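Local coordinates for BH2331 protein (Bacillus halodurans, PDB 1VL5) that probably transfers methyl groups from S-adenosylmethionine to a substrate, as a methyltransferase of the Rossmann-like class, at residues I195-C200 with E208-L213. Numbering follows the deposited sequence.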
loop_
_atom_site.group_PDB
_atom_site.type_symbol
_atom_site.label_atom_id
_atom_site.label_comp_id
_atom_site.label_asym_id
_atom_site.label_seq_id
_atom_site.Cartn_x
_atom_site.Cartn_y
_atom_site.Cartn_z
ATOM N N ILE A 195 1.439 5.400 -17.001
ATOM C CA ILE A 195 1.030 6.207 -18.118
ATOM C C ILE A 195 0.443 7.512 -17.534
ATOM O O ILE A 195 -0.585 7.496 -16.910
ATOM C CB ILE A 195 0.012 5.459 -18.986
ATOM C CG1 ILE A 195 0.564 4.112 -19.426
ATOM C CG2 ILE A 195 -0.351 6.263 -20.178
ATOM C CD1 ILE A 195 1.873 4.187 -20.158
ATOM N N PHE A 196 1.139 8.629 -17.713
ATOM C CA PHE A 196 0.838 9.860 -16.997
ATOM C C PHE A 196 -0.576 10.315 -17.075
ATOM O O PHE A 196 -1.153 10.716 -16.079
ATOM C CB PHE A 196 1.743 10.980 -17.497
ATOM C CG PHE A 196 1.553 12.310 -16.782
ATOM C CD1 PHE A 196 2.197 12.569 -15.587
ATOM C CD2 PHE A 196 0.826 13.306 -17.365
ATOM C CE1 PHE A 196 2.050 13.792 -14.951
ATOM C CE2 PHE A 196 0.662 14.560 -16.722
ATOM C CZ PHE A 196 1.306 14.788 -15.528
ATOM N N GLU A 197 -1.172 10.225 -18.257
ATOM C CA GLU A 197 -2.541 10.698 -18.467
ATOM C C GLU A 197 -3.537 9.832 -17.736
ATOM O O GLU A 197 -4.477 10.339 -17.124
ATOM C CB GLU A 197 -2.891 10.756 -19.976
ATOM C CG GLU A 197 -3.947 11.796 -20.313
ATOM C CD GLU A 197 -3.492 13.247 -20.062
ATOM O OE1 GLU A 197 -2.252 13.546 -20.037
ATOM O OE2 GLU A 197 -4.403 14.090 -19.929
ATOM N N ASP A 198 -3.335 8.530 -17.813
ATOM C CA ASP A 198 -4.232 7.553 -17.184
ATOM C C ASP A 198 -4.141 7.637 -15.659
ATOM O O ASP A 198 -5.143 7.582 -14.967
ATOM C CB ASP A 198 -3.859 6.118 -17.614
ATOM C CG ASP A 198 -3.996 5.874 -19.129
ATOM O OD1 ASP A 198 -4.692 6.633 -19.827
ATOM O OD2 ASP A 198 -3.408 4.882 -19.622
ATOM N N TRP A 199 -2.911 7.698 -15.167
ATOM C CA TRP A 199 -2.583 7.830 -13.755
ATOM C C TRP A 199 -3.234 9.064 -13.185
ATOM O O TRP A 199 -3.804 9.020 -12.119
ATOM C CB TRP A 199 -1.062 7.884 -13.631
ATOM C CG TRP A 199 -0.485 8.090 -12.277
ATOM C CD1 TRP A 199 -0.472 7.203 -11.232
ATOM C CD2 TRP A 199 0.231 9.235 -11.832
ATOM N NE1 TRP A 199 0.194 7.731 -10.174
ATOM C CE2 TRP A 199 0.625 8.986 -10.496
ATOM C CE3 TRP A 199 0.559 10.459 -12.422
ATOM C CZ2 TRP A 199 1.360 9.895 -9.755
ATOM C CZ3 TRP A 199 1.266 11.378 -11.685
ATOM C CH2 TRP A 199 1.653 11.089 -10.348
ATOM N N CYS A 200 -3.183 10.156 -13.930
ATOM C CA CYS A 200 -3.801 11.419 -13.516
ATOM C C CYS A 200 -5.299 11.334 -13.527
ATOM O O CYS A 200 -5.944 11.870 -12.638
ATOM C CB CYS A 200 -3.350 12.586 -14.418
ATOM S SG CYS A 200 -1.706 13.208 -14.003
ATOM N N GLU A 208 -5.857 21.428 -16.466
ATOM C CA GLU A 208 -4.891 22.461 -16.088
ATOM C C GLU A 208 -3.838 21.957 -15.125
ATOM O O GLU A 208 -2.648 22.273 -15.277
ATOM C CB GLU A 208 -5.589 23.678 -15.454
ATOM C CG GLU A 208 -5.923 24.771 -16.442
ATOM C CD GLU A 208 -6.748 25.888 -15.809
ATOM O OE1 GLU A 208 -7.780 25.564 -15.169
ATOM O OE2 GLU A 208 -6.361 27.075 -15.961
ATOM N N LYS A 209 -4.273 21.223 -14.112
ATOM C CA LYS A 209 -3.361 20.673 -13.139
ATOM C C LYS A 209 -2.432 19.631 -13.801
ATOM O O LYS A 209 -1.246 19.520 -13.459
ATOM C CB LYS A 209 -4.156 20.090 -11.979
ATOM C CG LYS A 209 -3.313 19.450 -10.859
ATOM C CD LYS A 209 -2.414 20.499 -10.207
ATOM C CE LYS A 209 -1.866 20.082 -8.886
ATOM N NZ LYS A 209 -2.874 19.849 -7.832
ATOM N N LYS A 210 -2.963 18.884 -14.775
ATOM C CA LYS A 210 -2.147 17.893 -15.470
ATOM C C LYS A 210 -1.075 18.609 -16.278
ATOM O O LYS A 210 0.055 18.140 -16.356
ATOM C CB LYS A 210 -2.983 16.940 -16.364
ATOM C CG LYS A 210 -3.990 16.060 -15.579
ATOM C CD LYS A 210 -4.770 15.021 -16.494
ATOM C CE LYS A 210 -5.624 15.693 -17.480
ATOM N NZ LYS A 210 -6.483 14.713 -18.227
ATOM N N GLN A 211 -1.418 19.746 -16.865
ATOM C CA GLN A 211 -0.438 20.499 -17.636
ATOM C C GLN A 211 0.656 21.048 -16.707
ATOM O O GLN A 211 1.849 21.095 -17.042
ATOM C CB GLN A 211 -1.120 21.693 -18.324
ATOM C CG GLN A 211 -0.189 22.476 -19.247
ATOM C CD GLN A 211 0.224 21.605 -20.417
ATOM O OE1 GLN A 211 -0.628 21.172 -21.198
ATOM N NE2 GLN A 211 1.516 21.336 -20.544
ATOM N N GLU A 212 0.223 21.513 -15.540
ATOM C CA GLU A 212 1.138 22.130 -14.596
ATOM C C GLU A 212 2.126 21.058 -14.111
ATOM O O GLU A 212 3.322 21.272 -14.062
ATOM C CB GLU A 212 0.353 22.689 -13.408
ATOM C CG GLU A 212 1.264 23.318 -12.381
ATOM C CD GLU A 212 0.537 23.659 -11.102
ATOM O OE1 GLU A 212 -0.030 22.728 -10.500
ATOM O OE2 GLU A 212 0.521 24.843 -10.717
ATOM N N LEU A 213 1.601 19.897 -13.780
ATOM C CA LEU A 213 2.439 18.837 -13.226
ATOM C C LEU A 213 3.424 18.306 -14.293
ATOM O O LEU A 213 4.596 18.087 -14.022
ATOM C CB LEU A 213 1.557 17.722 -12.684
ATOM C CG LEU A 213 2.255 16.475 -12.123
ATOM C CD1 LEU A 213 3.335 16.839 -11.103
ATOM C CD2 LEU A 213 1.217 15.579 -11.471
#
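Lys-210 and Glu-197 form the polar part of this contact, a salt bridge in which NZ of Lys-210 lies 2.8 Å from OE2 of Glu-197. The ammonium meets OE2 on its anti side, 35° out of the carboxylate plane, and the two side chains cross at about a right angle. Each charge has a second partner: NZ also pairs with Asp-201, and OE1 of Glu-197 with Arg-236 on strand 236-250. The lysine's aliphatic part packs on Cys-200, where its CD comes to 3.5 Å from CB.

Two consecutive helices, 196-202 and 207-218, linked by a short loop, carry the segments. The contact centre lies about 22 Å from the chain centre, at the far end of long antiparallel strands 183-195 and 236-250, which extend from the probable Rossmann-like methyltransferase sheet. The local axes run 132° apart and approach to 11.1 Å; side chains span this spacing.

Apolar packing centres on Phe-196, whose ring presents its edge to helix 207-218: CE1 is 3.9 Å from CG of Leu-213, and CE2 3.6 Å from the carbonyl O of Lys-210, both near the ring plane. SG of Cys-200 sits over one face, offset toward the rim. More loosely, CZ3 of Trp-199 approaches CD2 of Leu-213 at 4.2 Å.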